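Local coordinates for protein GH61E (Thielavia terrestris, PDB 3EJA), which probably cleaves crystalline and amorphous polysaccharides by oxidation, as a copper-dependent lytic polysaccharide monooxygenase of the AA9 (formerly GH61) family, at residues P71-M76 with W95-E100; P125-G130 with T167-K172; Y132-E137 with A157-T162. All coordinates share one frame; numbering follows the deposited sequence.

Contact 1: residues P71-M76 with W95-E100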
ATOM      1  N   PRO A  71      -0.906  -9.562   5.097  1.00 10.76           N
ATOM      2  CA  PRO A  71      -0.461  -9.286   3.734  1.00 10.75           C
ATOM      3  C   PRO A  71       0.165  -7.900   3.538  1.00 11.01           C
ATOM      4  O   PRO A  71      -0.199  -6.938   4.231  1.00 10.77           O
ATOM      5  CB  PRO A  71      -1.764  -9.359   2.929  1.00 10.95           C
ATOM      6  CG  PRO A  71      -2.807  -8.885   3.894  1.00 10.51           C
ATOM      7  CD  PRO A  71      -2.373  -9.425   5.234  1.00 10.62           C
ATOM      8  N   VAL A  72       1.086  -7.828   2.579  1.00 11.21           N
ATOM      9  CA  VAL A  72       1.611  -6.576   2.039  1.00 11.34           C
ATOM     10  C   VAL A  72       0.979  -6.376   0.663  1.00 11.25           C
ATOM     11  O   VAL A  72       0.938  -7.306  -0.163  1.00 11.32           O
ATOM     12  CB  VAL A  72       3.166  -6.618   1.918  1.00 11.40           C
ATOM     13  CG1 VAL A  72       3.699  -5.443   1.081  1.00 11.49           C
ATOM     14  CG2 VAL A  72       3.807  -6.612   3.303  1.00 11.38           C
ATOM     15  N   GLN A  73       0.475  -5.167   0.418  1.00 10.90           N
ATOM     16  CA  GLN A  73      -0.098  -4.818  -0.877  1.00 10.95           C
ATOM     17  C   GLN A  73       0.389  -3.437  -1.306  1.00 10.79           C
ATOM     18  O   GLN A  73       0.648  -2.581  -0.453  1.00  9.84           O
ATOM     19  CB  GLN A  73      -1.635  -4.860  -0.811  1.00 11.17           C
ATOM     20  CG  GLN A  73      -2.185  -6.146  -0.143  1.00 11.18           C
ATOM     21  CD  GLN A  73      -3.664  -6.366  -0.372  1.00 12.18           C
ATOM     22  OE1 GLN A  73      -4.066  -7.424  -0.851  1.00 14.38           O
ATOM     23  NE2 GLN A  73      -4.487  -5.369  -0.036  1.00 11.36           N
ATOM     24  N   PHE A  74       0.542  -3.239  -2.617  1.00 10.62           N
ATOM     25  CA  PHE A  74       0.897  -1.922  -3.164  1.00 10.53           C
ATOM     26  C   PHE A  74      -0.126  -1.491  -4.210  1.00 10.44           C
ATOM     27  O   PHE A  74      -0.574  -2.308  -5.015  1.00 10.44           O
ATOM     28  CB  PHE A  74       2.320  -1.922  -3.763  1.00 10.50           C
ATOM     29  CG  PHE A  74       3.401  -2.144  -2.739  1.00 10.67           C
ATOM     30  CD1 PHE A  74       3.884  -1.083  -1.976  1.00  9.89           C
ATOM     31  CD2 PHE A  74       3.910  -3.425  -2.514  1.00 10.56           C
ATOM     32  CE1 PHE A  74       4.872  -1.282  -1.010  1.00 10.18           C
ATOM     33  CE2 PHE A  74       4.887  -3.640  -1.545  1.00 10.64           C
ATOM     34  CZ  PHE A  74       5.373  -2.570  -0.790  1.00 10.89           C
ATOM     35  N   TYR A  75      -0.497  -0.211  -4.177  1.00 10.51           N
ATOM     36  CA  TYR A  75      -1.393   0.365  -5.170  1.00 10.71           C
ATOM     37  C   TYR A  75      -0.743   1.599  -5.797  1.00 10.94           C
ATOM     38  O   TYR A  75       0.168   2.190  -5.225  1.00 11.30           O
ATOM     39  CB  TYR A  75      -2.709   0.811  -4.532  1.00 10.57           C
ATOM     40  CG  TYR A  75      -3.620  -0.261  -3.960  1.00 10.41           C
ATOM     41  CD1 TYR A  75      -3.291  -0.946  -2.778  1.00 10.41           C
ATOM     42  CD2 TYR A  75      -4.843  -0.536  -4.563  1.00 10.53           C
ATOM     43  CE1 TYR A  75      -4.166  -1.910  -2.224  1.00 10.28           C
ATOM     44  CE2 TYR A  75      -5.721  -1.491  -4.029  1.00 10.85           C
ATOM     45  CZ  TYR A  75      -5.382  -2.168  -2.867  1.00 10.52           C
ATOM     46  OH  TYR A  75      -6.273  -3.084  -2.361  1.00 11.12           O
ATOM     47  N   MET A  76      -1.226   1.984  -6.973  1.00 11.33           N
ATOM     48  CA  MET A  76      -0.787   3.207  -7.639  1.00 11.75           C
ATOM     49  C   MET A  76      -1.987   4.026  -8.119  1.00 11.68           C
ATOM     50  O   MET A  76      -3.068   3.479  -8.333  1.00 11.31           O
ATOM     51  CB  MET A  76       0.120   2.876  -8.828  1.00 11.62           C
ATOM     52  CG  MET A  76       1.469   2.264  -8.439  1.00 12.12           C
ATOM     53  SD  MET A  76       2.440   1.795  -9.880  1.00 12.96           S
ATOM     54  CE  MET A  76       3.134   3.400 -10.342  1.00 13.23           C
ATOM     55  N   TRP A  95      -7.368   4.352  -7.760  1.00 10.70           N
ATOM     56  CA  TRP A  95      -6.301   3.445  -7.312  1.00 10.56           C
ATOM     57  C   TRP A  95      -6.408   2.060  -7.940  1.00 10.80           C
ATOM     58  O   TRP A  95      -7.490   1.465  -7.952  1.00 11.02           O
ATOM     59  CB  TRP A  95      -6.306   3.329  -5.785  1.00 10.24           C
ATOM     60  CG  TRP A  95      -5.987   4.626  -5.111  1.00 10.38           C
ATOM     61  CD1 TRP A  95      -6.876   5.595  -4.745  1.00 10.03           C
ATOM     62  CD2 TRP A  95      -4.688   5.105  -4.735  1.00 10.22           C
ATOM     63  NE1 TRP A  95      -6.217   6.645  -4.158  1.00 10.64           N
ATOM     64  CE2 TRP A  95      -4.873   6.370  -4.132  1.00 10.58           C
ATOM     65  CE3 TRP A  95      -3.387   4.585  -4.843  1.00 10.28           C
ATOM     66  CZ2 TRP A  95      -3.806   7.133  -3.638  1.00 10.57           C
ATOM     67  CZ3 TRP A  95      -2.324   5.344  -4.351  1.00 10.27           C
ATOM     68  CH2 TRP A  95      -2.543   6.607  -3.754  1.00 10.23           C
ATOM     69  N   PHE A  96      -5.283   1.551  -8.454  1.00 10.65           N
ATOM     70  CA  PHE A  96      -5.212   0.162  -8.917  1.00 10.84           C
ATOM     71  C   PHE A  96      -4.120  -0.607  -8.166  1.00 10.62           C
ATOM     72  O   PHE A  96      -3.086  -0.038  -7.812  1.00 10.11           O
ATOM     73  CB  PHE A  96      -5.045   0.074 -10.445  1.00 11.39           C
ATOM     74  CG  PHE A  96      -3.832   0.803 -10.986  1.00 11.90           C
ATOM     75  CD1 PHE A  96      -3.879   2.172 -11.236  1.00 12.81           C
ATOM     76  CD2 PHE A  96      -2.656   0.108 -11.274  1.00 12.80           C
ATOM     77  CE1 PHE A  96      -2.765   2.852 -11.741  1.00 13.25           C
ATOM     78  CE2 PHE A  96      -1.537   0.774 -11.791  1.00 13.15           C
ATOM     79  CZ  PHE A  96      -1.594   2.153 -12.026  1.00 12.94           C
ATOM     80  N   LYS A  97      -4.378  -1.887  -7.898  1.00 10.68           N
ATOM     81  CA  LYS A  97      -3.431  -2.739  -7.165  1.00 11.07           C
ATOM     82  C   LYS A  97      -2.337  -3.256  -8.095  1.00 11.34           C
ATOM     83  O   LYS A  97      -2.640  -3.790  -9.165  1.00 11.63           O
ATOM     84  CB  LYS A  97      -4.173  -3.920  -6.532  1.00 10.61           C
ATOM     85  CG  LYS A  97      -3.285  -4.853  -5.720  1.00 10.40           C
ATOM     86  CD  LYS A  97      -4.060  -6.064  -5.199  1.00 11.51           C
ATOM     87  CE  LYS A  97      -4.829  -5.750  -3.918  1.00 11.47           C
ATOM     88  NZ  LYS A  97      -5.853  -6.815  -3.664  1.00 11.26           N
ATOM     89  N   VAL A  98      -1.075  -3.112  -7.681  1.00 11.87           N
ATOM     90  CA  VAL A  98       0.060  -3.590  -8.480  1.00 12.15           C
ATOM     91  C   VAL A  98       0.810  -4.773  -7.859  1.00 12.73           C
ATOM     92  O   VAL A  98       1.619  -5.418  -8.540  1.00 12.72           O
ATOM     93  CB  VAL A  98       1.068  -2.442  -8.845  1.00 12.45           C
ATOM     94  CG1 VAL A  98       0.375  -1.371  -9.673  1.00 12.02           C
ATOM     95  CG2 VAL A  98       1.724  -1.844  -7.600  1.00 11.86           C
ATOM     96  N   TYR A  99       0.544  -5.053  -6.581  1.00 12.70           N
ATOM     97  CA  TYR A  99       1.214  -6.133  -5.858  1.00 13.28           C
ATOM     98  C   TYR A  99       0.380  -6.575  -4.662  1.00 13.23           C
ATOM     99  O   TYR A  99      -0.234  -5.742  -3.990  1.00 12.61           O
ATOM    100  CB  TYR A  99       2.618  -5.691  -5.387  1.00 13.05           C
ATOM    101  CG  TYR A  99       3.333  -6.730  -4.552  1.00 13.59           C
ATOM    102  CD1 TYR A  99       3.105  -6.824  -3.172  1.00 11.89           C
ATOM    103  CD2 TYR A  99       4.225  -7.636  -5.143  1.00 13.28           C
ATOM    104  CE1 TYR A  99       3.743  -7.781  -2.401  1.00 13.71           C
ATOM    105  CE2 TYR A  99       4.865  -8.609  -4.377  1.00 14.57           C
ATOM    106  CZ  TYR A  99       4.619  -8.675  -3.010  1.00 14.47           C
ATOM    107  OH  TYR A  99       5.253  -9.623  -2.245  1.00 15.12           O
ATOM    108  N   GLU A 100       0.371  -7.884  -4.405  1.00 12.97           N
ATOM    109  CA  GLU A 100      -0.135  -8.430  -3.146  1.00 13.75           C
ATOM    110  C   GLU A 100       0.620  -9.720  -2.852  1.00 13.74           C
ATOM    111  O   GLU A 100       1.058 -10.413  -3.769  1.00 13.90           O
ATOM    112  CB  GLU A 100      -1.652  -8.695  -3.230  1.00 13.36           C
ATOM    113  CG  GLU A 100      -2.022  -9.870  -4.135  1.00 13.72           C
ATOM    114  CD  GLU A 100      -3.517 -10.075  -4.300  1.00 15.28           C
ATOM    115  OE1 GLU A 100      -4.309  -9.251  -3.804  1.00 16.83           O
ATOM    116  OE2 GLU A 100      -3.898 -11.066  -4.948  1.00 18.40           O
TER
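F74 faces two residues at once, V98 and Y99, which makes this a classic beta bulge in an antiparallel pair; strand 96-100 is the outermost on its side of the five-stranded sheet in this fibronectin type III-like beta sandwich. The evidence lies in the backbone bonds. F74 N donates to Y99 O at 3.0 Å, whereas F74 O takes V98 N at 2.8 Å and, weakly, Y99 N as well. The pairing therefore shifts by one residue, with Q73 opposite E100 but Y75 opposite K97.

The tightly packed part lies on the M76 side of the bulge, where all residues are buried. M76 and F96 exchange a reciprocal pair of backbone bonds. F96 CG sits between its backbone N and carbonyl carbon (chi1 57°), which swings the ring across to its neighbour, so that M76 CB stands over one face, 4.1 Å from the F96 ring centroid. M76 SD meets the same ring obliquely, a Met-aromatic contact, and touches V98 CG1 at 3.8 Å. On the opposite face of the sheet, K97 CB lies over the Y75 ring, offset toward its rim, in a CH-pi contact. The Y75 hydroxyl is hydrogen-bonded to that of Y179.

Toward Y99 and E100, both partly exposed, the packing is looser. The F74 and Y99 side chains run alongside each other, but their rings meet obliquely, planes 58° apart, touching at F74 CD2 and Y99 CD1 (3.6 Å). Q73 NE2 is held by E137 and P201 O, while K97 NZ donates to P203 O and P201 O and only weakly to Q73 OE1. K97 NZ also meets E100 OE1 nearly head-on at 2.9 Å in a salt bridge, and that same oxygen stops 3.5 Å from Q73 OE1, two acceptors with no bond between them.

Contact 2: residues P125-G130 with T167-K172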
ATOM      1  N   PRO A 125       4.936  -2.431 -16.822  1.00 21.12           N
ATOM      2  CA  PRO A 125       5.533  -1.842 -18.023  1.00 21.44           C
ATOM      3  C   PRO A 125       4.533  -1.119 -18.946  1.00 21.77           C
ATOM      4  O   PRO A 125       4.918  -0.192 -19.669  1.00 21.91           O
ATOM      5  CB  PRO A 125       6.151  -3.055 -18.733  1.00 21.59           C
ATOM      6  CG  PRO A 125       5.351  -4.215 -18.279  1.00 21.49           C
ATOM      7  CD  PRO A 125       4.964  -3.906 -16.857  1.00 21.15           C
ATOM      8  N   CYS A 126       3.267  -1.523 -18.903  1.00 21.80           N
ATOM      9  CA  CYS A 126       2.279  -1.084 -19.893  1.00 21.98           C
ATOM     10  C   CYS A 126       1.462   0.155 -19.505  1.00 21.80           C
ATOM     11  O   CYS A 126       0.719   0.685 -20.331  1.00 21.59           O
ATOM     12  CB  CYS A 126       1.333  -2.238 -20.236  1.00 22.26           C
ATOM     13  SG  CYS A 126       0.291  -2.725 -18.854  1.00 22.88           S
ATOM     14  N   ILE A 127       1.581   0.604 -18.256  1.00 21.49           N
ATOM     15  CA  ILE A 127       0.834   1.787 -17.796  1.00 21.31           C
ATOM     16  C   ILE A 127       1.390   3.081 -18.393  1.00 21.56           C
ATOM     17  O   ILE A 127       2.571   3.159 -18.747  1.00 21.24           O
ATOM     18  CB  ILE A 127       0.746   1.888 -16.241  1.00 21.22           C
ATOM     19  CG1 ILE A 127       2.149   1.954 -15.609  1.00 21.07           C
ATOM     20  CG2 ILE A 127      -0.101   0.738 -15.688  1.00 20.78           C
ATOM     21  CD1 ILE A 127       2.180   2.317 -14.116  1.00 21.13           C
ATOM     22  N   LYS A 128       0.525   4.087 -18.501  1.00 21.83           N
ATOM     23  CA  LYS A 128       0.881   5.377 -19.091  1.00 22.29           C
ATOM     24  C   LYS A 128       1.973   6.091 -18.309  1.00 22.04           C
ATOM     25  O   LYS A 128       1.955   6.100 -17.072  1.00 21.84           O
ATOM     26  CB  LYS A 128      -0.346   6.286 -19.158  1.00 22.49           C
ATOM     27  CG  LYS A 128      -1.084   6.244 -20.478  1.00 24.76           C
ATOM     28  CD  LYS A 128      -2.258   7.212 -20.480  1.00 27.52           C
ATOM     29  CE  LYS A 128      -3.592   6.490 -20.338  1.00 29.69           C
ATOM     30  NZ  LYS A 128      -3.778   5.873 -18.993  1.00 30.44           N
ATOM     31  N   SER A 129       2.921   6.687 -19.032  1.00 21.42           N
ATOM     32  CA  SER A 129       3.915   7.559 -18.413  1.00 21.23           C
ATOM     33  C   SER A 129       3.220   8.698 -17.675  1.00 20.80           C
ATOM     34  O   SER A 129       2.130   9.129 -18.059  1.00 20.91           O
ATOM     35  CB  SER A 129       4.875   8.142 -19.452  1.00 21.01           C
ATOM     36  OG  SER A 129       5.775   7.157 -19.924  1.00 21.03           O
ATOM     37  N   GLY A 130       3.857   9.180 -16.618  1.00 20.16           N
ATOM     38  CA  GLY A 130       3.323  10.301 -15.857  1.00 19.54           C
ATOM     39  C   GLY A 130       3.698  10.222 -14.398  1.00 18.98           C
ATOM     40  O   GLY A 130       4.470   9.346 -13.997  1.00 18.77           O
ATOM     41  N   THR A 167      -1.939   1.234 -21.560  1.00 25.36           N
ATOM     42  CA  THR A 167      -2.951   0.395 -20.918  1.00 25.03           C
ATOM     43  C   THR A 167      -3.494   1.069 -19.661  1.00 24.73           C
ATOM     44  O   THR A 167      -2.733   1.429 -18.759  1.00 24.76           O
ATOM     45  CB  THR A 167      -2.404  -1.012 -20.588  1.00 24.81           C
ATOM     46  OG1 THR A 167      -1.782  -1.572 -21.754  1.00 25.08           O
ATOM     47  CG2 THR A 167      -3.518  -1.944 -20.120  1.00 24.63           C
ATOM     48  N   GLU A 168      -4.813   1.239 -19.622  1.00 24.23           N
ATOM     49  CA  GLU A 168      -5.496   1.830 -18.477  1.00 23.67           C
ATOM     50  C   GLU A 168      -6.047   0.729 -17.569  1.00 22.83           C
ATOM     51  O   GLU A 168      -6.897  -0.057 -17.996  1.00 22.65           O
ATOM     52  CB  GLU A 168      -6.621   2.755 -18.956  1.00 23.82           C
ATOM     53  CG  GLU A 168      -7.380   3.452 -17.833  1.00 25.38           C
ATOM     54  CD  GLU A 168      -6.493   4.354 -16.999  1.00 26.51           C
ATOM     55  OE1 GLU A 168      -5.718   5.140 -17.583  1.00 27.54           O
ATOM     56  OE2 GLU A 168      -6.569   4.279 -15.756  1.00 28.36           O
ATOM     57  N   PRO A 169      -5.552   0.649 -16.316  1.00 22.05           N
ATOM     58  CA  PRO A 169      -6.066  -0.370 -15.400  1.00 21.60           C
ATOM     59  C   PRO A 169      -7.578  -0.212 -15.166  1.00 21.43           C
ATOM     60  O   PRO A 169      -8.039   0.894 -14.869  1.00 21.29           O
ATOM     61  CB  PRO A 169      -5.265  -0.126 -14.108  1.00 21.59           C
ATOM     62  CG  PRO A 169      -4.033   0.606 -14.554  1.00 21.53           C
ATOM     63  CD  PRO A 169      -4.496   1.470 -15.692  1.00 22.05           C
ATOM     64  N   PRO A 170      -8.348  -1.305 -15.335  1.00 21.34           N
ATOM     65  CA  PRO A 170      -9.797  -1.275 -15.144  1.00 21.31           C
ATOM     66  C   PRO A 170     -10.194  -1.391 -13.674  1.00 21.13           C
ATOM     67  O   PRO A 170      -9.356  -1.741 -12.838  1.00 20.96           O
ATOM     68  CB  PRO A 170     -10.266  -2.511 -15.911  1.00 21.37           C
ATOM     69  CG  PRO A 170      -9.145  -3.465 -15.790  1.00 21.52           C
ATOM     70  CD  PRO A 170      -7.877  -2.649 -15.731  1.00 21.37           C
ATOM     71  N   ASN A 171     -11.461  -1.086 -13.379  1.00 20.44           N
ATOM     72  CA  ASN A 171     -12.029  -1.239 -12.023  1.00 20.24           C
ATOM     73  C   ASN A 171     -11.227  -0.574 -10.887  1.00 19.07           C
ATOM     74  O   ASN A 171     -11.078  -1.150  -9.800  1.00 19.25           O
ATOM     75  CB  ASN A 171     -12.247  -2.717 -11.668  1.00 20.76           C
ATOM     76  CG  ASN A 171     -12.765  -3.542 -12.830  1.00 22.82           C
ATOM     77  OD1 ASN A 171     -13.847  -3.279 -13.375  1.00 24.11           O
ATOM     78  ND2 ASN A 171     -12.006  -4.572 -13.200  1.00 23.99           N
ATOM     79  N   LYS A 172     -10.726   0.633 -11.131  1.00 17.47           N
ATOM     80  CA  LYS A 172     -10.009   1.392 -10.103  1.00 15.83           C
ATOM     81  C   LYS A 172     -10.897   1.644  -8.874  1.00 14.54           C
ATOM     82  O   LYS A 172     -12.124   1.686  -9.006  1.00 13.97           O
ATOM     83  CB  LYS A 172      -9.448   2.681 -10.699  1.00 15.78           C
ATOM     84  CG  LYS A 172      -8.408   2.390 -11.793  1.00 15.96           C
ATOM     85  CD  LYS A 172      -7.714   3.636 -12.295  1.00 17.05           C
ATOM     86  CE  LYS A 172      -8.623   4.485 -13.152  1.00 19.08           C
ATOM     87  NZ  LYS A 172      -8.895   3.812 -14.465  1.00 20.72           N
TER
HETATM   88  O   HOH W   1       0.157  -0.413 -23.418  1.00 24.73           O
HETATM   89  O   HOH W   2      -2.187   3.910 -17.684  1.00 17.57           O
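The flat carboxylate of E168 is approached at its oxygens by two lysines, K128 from across the contact and K172 from its own segment. K128 NZ comes at E168 OE1 nearly in line with the C-O bond, at a short 2.5 Å whose exact value is doubtful. K172 NZ meets E168 OE2 at 2.7 Å on the anti side, 29° out of the carboxylate plane, and donates also to P169 O at 3.1 Å. Two positive charges at one carboxylate would probably favour its ionised form. Next along the segment, the P169 ring presents its CG to I127 CG2 at 4.1 Å, the two side chains crossing at about a right angle; F206 touches both.

K128 is bent at chi3 and again at chi4 (68°), which turns NZ to E168 OE1 and to a water. That water is gripped three times, accepting from K128 N and K128 NZ and donating to T167 O, each at 2.8 Å. Neither segment has regular secondary structure. The segment 125-130 belongs to the connection between strands 118-122 and 130-140, which lie in different sheets of the beta sandwich, and it meets the loop that follows the last strand. An alanine in place of K128 would probably leave E168 OE1 without its charged mate across the contact and the bridging water with one donor fewer.

The direct backbone link is T167 N to C126 O, 3.0 Å long. A second water joins T167 OG1 and, weakly, C126 O. Beside this bond T167 CB lies 3.6 Å from C126 SG, the sulfur whose disulfide to C208 ties the C-terminus to this loop.

Contact 3: residues Y132-E137 with A157-T162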
ATOM      1  N   TYR A 132       2.823   9.568 -10.430  1.00 15.69           N
ATOM      2  CA  TYR A 132       1.993   8.622  -9.687  1.00 14.73           C
ATOM      3  C   TYR A 132       2.210   8.734  -8.181  1.00 14.34           C
ATOM      4  O   TYR A 132       3.295   9.112  -7.715  1.00 14.14           O
ATOM      5  CB  TYR A 132       2.314   7.181 -10.104  1.00 14.66           C
ATOM      6  CG  TYR A 132       1.787   6.734 -11.453  1.00 14.59           C
ATOM      7  CD1 TYR A 132       2.462   7.054 -12.640  1.00 14.92           C
ATOM      8  CD2 TYR A 132       0.645   5.939 -11.538  1.00 14.02           C
ATOM      9  CE1 TYR A 132       1.991   6.617 -13.876  1.00 14.86           C
ATOM     10  CE2 TYR A 132       0.161   5.499 -12.766  1.00 14.42           C
ATOM     11  CZ  TYR A 132       0.840   5.844 -13.933  1.00 15.09           C
ATOM     12  OH  TYR A 132       0.370   5.401 -15.148  1.00 14.89           O
ATOM     13  N   LEU A 133       1.168   8.397  -7.424  1.00 13.22           N
ATOM     14  CA  LEU A 133       1.324   8.082  -6.019  1.00 12.61           C
ATOM     15  C   LEU A 133       1.415   6.557  -5.909  1.00 12.03           C
ATOM     16  O   LEU A 133       0.675   5.836  -6.581  1.00 11.80           O
ATOM     17  CB  LEU A 133       0.137   8.606  -5.199  1.00 12.13           C
ATOM     18  CG  LEU A 133      -0.084  10.117  -5.054  1.00 11.47           C
ATOM     19  CD1 LEU A 133      -1.426  10.424  -4.374  1.00 11.70           C
ATOM     20  CD2 LEU A 133       1.070  10.778  -4.297  1.00 11.21           C
ATOM     21  N   LEU A 134       2.336   6.089  -5.074  1.00 11.36           N
ATOM     22  CA  LEU A 134       2.506   4.668  -4.808  1.00 10.95           C
ATOM     23  C   LEU A 134       2.201   4.412  -3.332  1.00 10.66           C
ATOM     24  O   LEU A 134       2.926   4.870  -2.440  1.00 10.94           O
ATOM     25  CB  LEU A 134       3.930   4.219  -5.169  1.00 11.16           C
ATOM     26  CG  LEU A 134       4.365   2.794  -4.790  1.00 10.73           C
ATOM     27  CD1 LEU A 134       3.544   1.722  -5.533  1.00  9.92           C
ATOM     28  CD2 LEU A 134       5.862   2.626  -5.049  1.00 10.89           C
ATOM     29  N   ARG A 135       1.116   3.691  -3.084  1.00 10.24           N
ATOM     30  CA  ARG A 135       0.644   3.433  -1.731  1.00  9.86           C
ATOM     31  C   ARG A 135       1.189   2.103  -1.216  1.00  9.93           C
ATOM     32  O   ARG A 135       0.994   1.062  -1.860  1.00 10.04           O
ATOM     33  CB  ARG A 135      -0.891   3.442  -1.712  1.00  9.85           C
ATOM     34  CG  ARG A 135      -1.534   3.092  -0.377  1.00  9.10           C
ATOM     35  CD  ARG A 135      -3.062   3.070  -0.511  1.00  9.90           C
ATOM     36  NE  ARG A 135      -3.715   2.731   0.758  1.00  9.62           N
ATOM     37  CZ  ARG A 135      -3.976   1.486   1.157  1.00 10.14           C
ATOM     38  NH1 ARG A 135      -3.665   0.451   0.383  1.00  9.15           N
ATOM     39  NH2 ARG A 135      -4.558   1.271   2.328  1.00  8.91           N
ATOM     40  N   ALA A 136       1.869   2.156  -0.066  1.00  9.72           N
ATOM     41  CA  ALA A 136       2.372   0.959   0.629  1.00 10.06           C
ATOM     42  C   ALA A 136       1.409   0.607   1.735  1.00 10.11           C
ATOM     43  O   ALA A 136       0.916   1.492   2.439  1.00  9.69           O
ATOM     44  CB  ALA A 136       3.761   1.204   1.219  1.00  9.77           C
ATOM     45  N   GLU A 137       1.127  -0.687   1.875  1.00 10.12           N
ATOM     46  CA  GLU A 137       0.245  -1.163   2.911  1.00 10.48           C
ATOM     47  C   GLU A 137       0.715  -2.501   3.477  1.00 10.35           C
ATOM     48  O   GLU A 137       1.100  -3.385   2.719  1.00 10.31           O
ATOM     49  CB  GLU A 137      -1.154  -1.319   2.313  1.00 10.98           C
ATOM     50  CG  GLU A 137      -2.153  -2.077   3.147  1.00 12.30           C
ATOM     51  CD  GLU A 137      -3.433  -2.288   2.382  1.00 14.50           C
ATOM     52  OE1 GLU A 137      -4.338  -1.460   2.539  1.00 16.76           O
ATOM     53  OE2 GLU A 137      -3.520  -3.244   1.589  1.00 16.06           O
ATOM     54  N   ALA A 157       4.282   7.173  -1.668  1.00 11.80           N
ATOM     55  CA  ALA A 157       5.473   7.758  -2.283  1.00 12.67           C
ATOM     56  C   ALA A 157       5.089   8.509  -3.553  1.00 13.18           C
ATOM     57  O   ALA A 157       4.087   8.177  -4.194  1.00 13.21           O
ATOM     58  CB  ALA A 157       6.501   6.673  -2.602  1.00 12.52           C
ATOM     59  N   GLN A 158       5.896   9.517  -3.899  1.00 13.45           N
ATOM     60  CA  GLN A 158       5.686  10.319  -5.111  1.00 14.22           C
ATOM     61  C   GLN A 158       6.655   9.874  -6.205  1.00 14.46           C
ATOM     62  O   GLN A 158       7.876   9.895  -6.009  1.00 14.33           O
ATOM     63  CB  GLN A 158       5.842  11.813  -4.798  1.00 14.15           C
ATOM     64  CG  GLN A 158       4.838  12.296  -3.729  1.00 14.36           C
ATOM     65  CD  GLN A 158       4.954  13.770  -3.336  1.00 14.47           C
ATOM     66  OE1 GLN A 158       4.057  14.301  -2.674  1.00 14.17           O
ATOM     67  NE2 GLN A 158       6.046  14.430  -3.726  1.00 14.39           N
ATOM     68  N   LEU A 159       6.091   9.453  -7.336  1.00 14.80           N
ATOM     69  CA  LEU A 159       6.843   8.886  -8.461  1.00 15.71           C
ATOM     70  C   LEU A 159       6.669   9.695  -9.747  1.00 16.39           C
ATOM     71  O   LEU A 159       5.602  10.266  -9.998  1.00 16.11           O
ATOM     72  CB  LEU A 159       6.382   7.441  -8.723  1.00 15.14           C
ATOM     73  CG  LEU A 159       7.095   6.266  -8.032  1.00 16.23           C
ATOM     74  CD1 LEU A 159       7.289   6.498  -6.545  1.00 14.98           C
ATOM     75  CD2 LEU A 159       6.364   4.935  -8.292  1.00 15.20           C
ATOM     76  N   SER A 160       7.732   9.730 -10.548  1.00 17.23           N
ATOM     77  CA  SER A 160       7.645  10.138 -11.941  1.00 18.09           C
ATOM     78  C   SER A 160       8.014   8.939 -12.810  1.00 18.54           C
ATOM     79  O   SER A 160       9.173   8.517 -12.833  1.00 18.68           O
ATOM     80  CB  SER A 160       8.579  11.320 -12.224  1.00 18.24           C
ATOM     81  OG  SER A 160       8.526  11.668 -13.590  1.00 18.74           O
ATOM     82  N   VAL A 161       7.017   8.395 -13.507  1.00 19.13           N
ATOM     83  CA  VAL A 161       7.175   7.203 -14.333  1.00 19.87           C
ATOM     84  C   VAL A 161       7.334   7.582 -15.808  1.00 20.70           C
ATOM     85  O   VAL A 161       6.504   8.300 -16.369  1.00 20.42           O
ATOM     86  CB  VAL A 161       5.981   6.223 -14.147  1.00 19.60           C
ATOM     87  CG1 VAL A 161       6.109   5.005 -15.065  1.00 19.27           C
ATOM     88  CG2 VAL A 161       5.875   5.786 -12.687  1.00 19.44           C
ATOM     89  N   THR A 162       8.412   7.101 -16.422  1.00 21.69           N
ATOM     90  CA  THR A 162       8.673   7.350 -17.838  1.00 22.96           C
ATOM     91  C   THR A 162       8.725   6.034 -18.610  1.00 23.67           C
ATOM     92  O   THR A 162       8.832   4.964 -18.016  1.00 23.83           O
ATOM     93  CB  THR A 162       9.998   8.129 -18.047  1.00 22.68           C
ATOM     94  OG1 THR A 162      11.085   7.386 -17.483  1.00 22.44           O
ATOM     95  CG2 THR A 162       9.930   9.499 -17.373  1.00 22.74           C
TER
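Y132 begins the pairing with L159, and its ring reaches V161, two residues beyond L159. Its N donates to L159 O at 2.9 Å, and its O accepts L159 N at 2.8 Å. The ring is met obliquely by V161, with Y132 CD1 and V161 CG2 3.6 Å apart, while the hydroxyl donates to K128 O. L133 turns to the other face of the sheet, where it runs alongside Q158, its CD2 4.1 Å from Q158 CG. The polar end of Q158 is engaged beyond this pair: OE1 accepts from R17 NE and A46 N.

L134 repeats the reciprocal bonding with A157, its N giving to A157 O at 2.9 Å and its O receiving A157 N at 2.8 Å. These paired bonds define the antiparallel hairpin of strands 130-140 and 151-162, whose segment directions differ by 138°, a marked twist. The L134 and L159 side chains cross obliquely, L134 CD2 4.0 Å from L159 CD2. L134 and A157 also touch Y60 of strand 57-63, which places this face in the core between the two sheets. From R135 onward the strand leaves the segment 157-162, and A136 bonds to S155 instead. R135 NH2 forms a salt bridge with E137 OE1 at 2.7 Å, the oxygen lying near the guanidinium plane.

Contacts 1 and 3 are neighbouring parts of one five-stranded sheet, their centres about 11 Å apart, joined by a probable hydrogen bond from R135 N to Y75 O of 2.8 Å. Contact 2 closes the end of this sheet, about 13 Å from each by centres. It packs on contact 1 through P169 CB against F96 CG (3.6 Å), and continues into contact 3 where V161 N probably bonds to G130 O (2.8 Å). The metal site lies toward the start of strand 72-78: the V72 side chain is about 8 Å from that of Y153 and about 13 Å from the bound magnesium ion. Contacts 2 and 3 lie away from it.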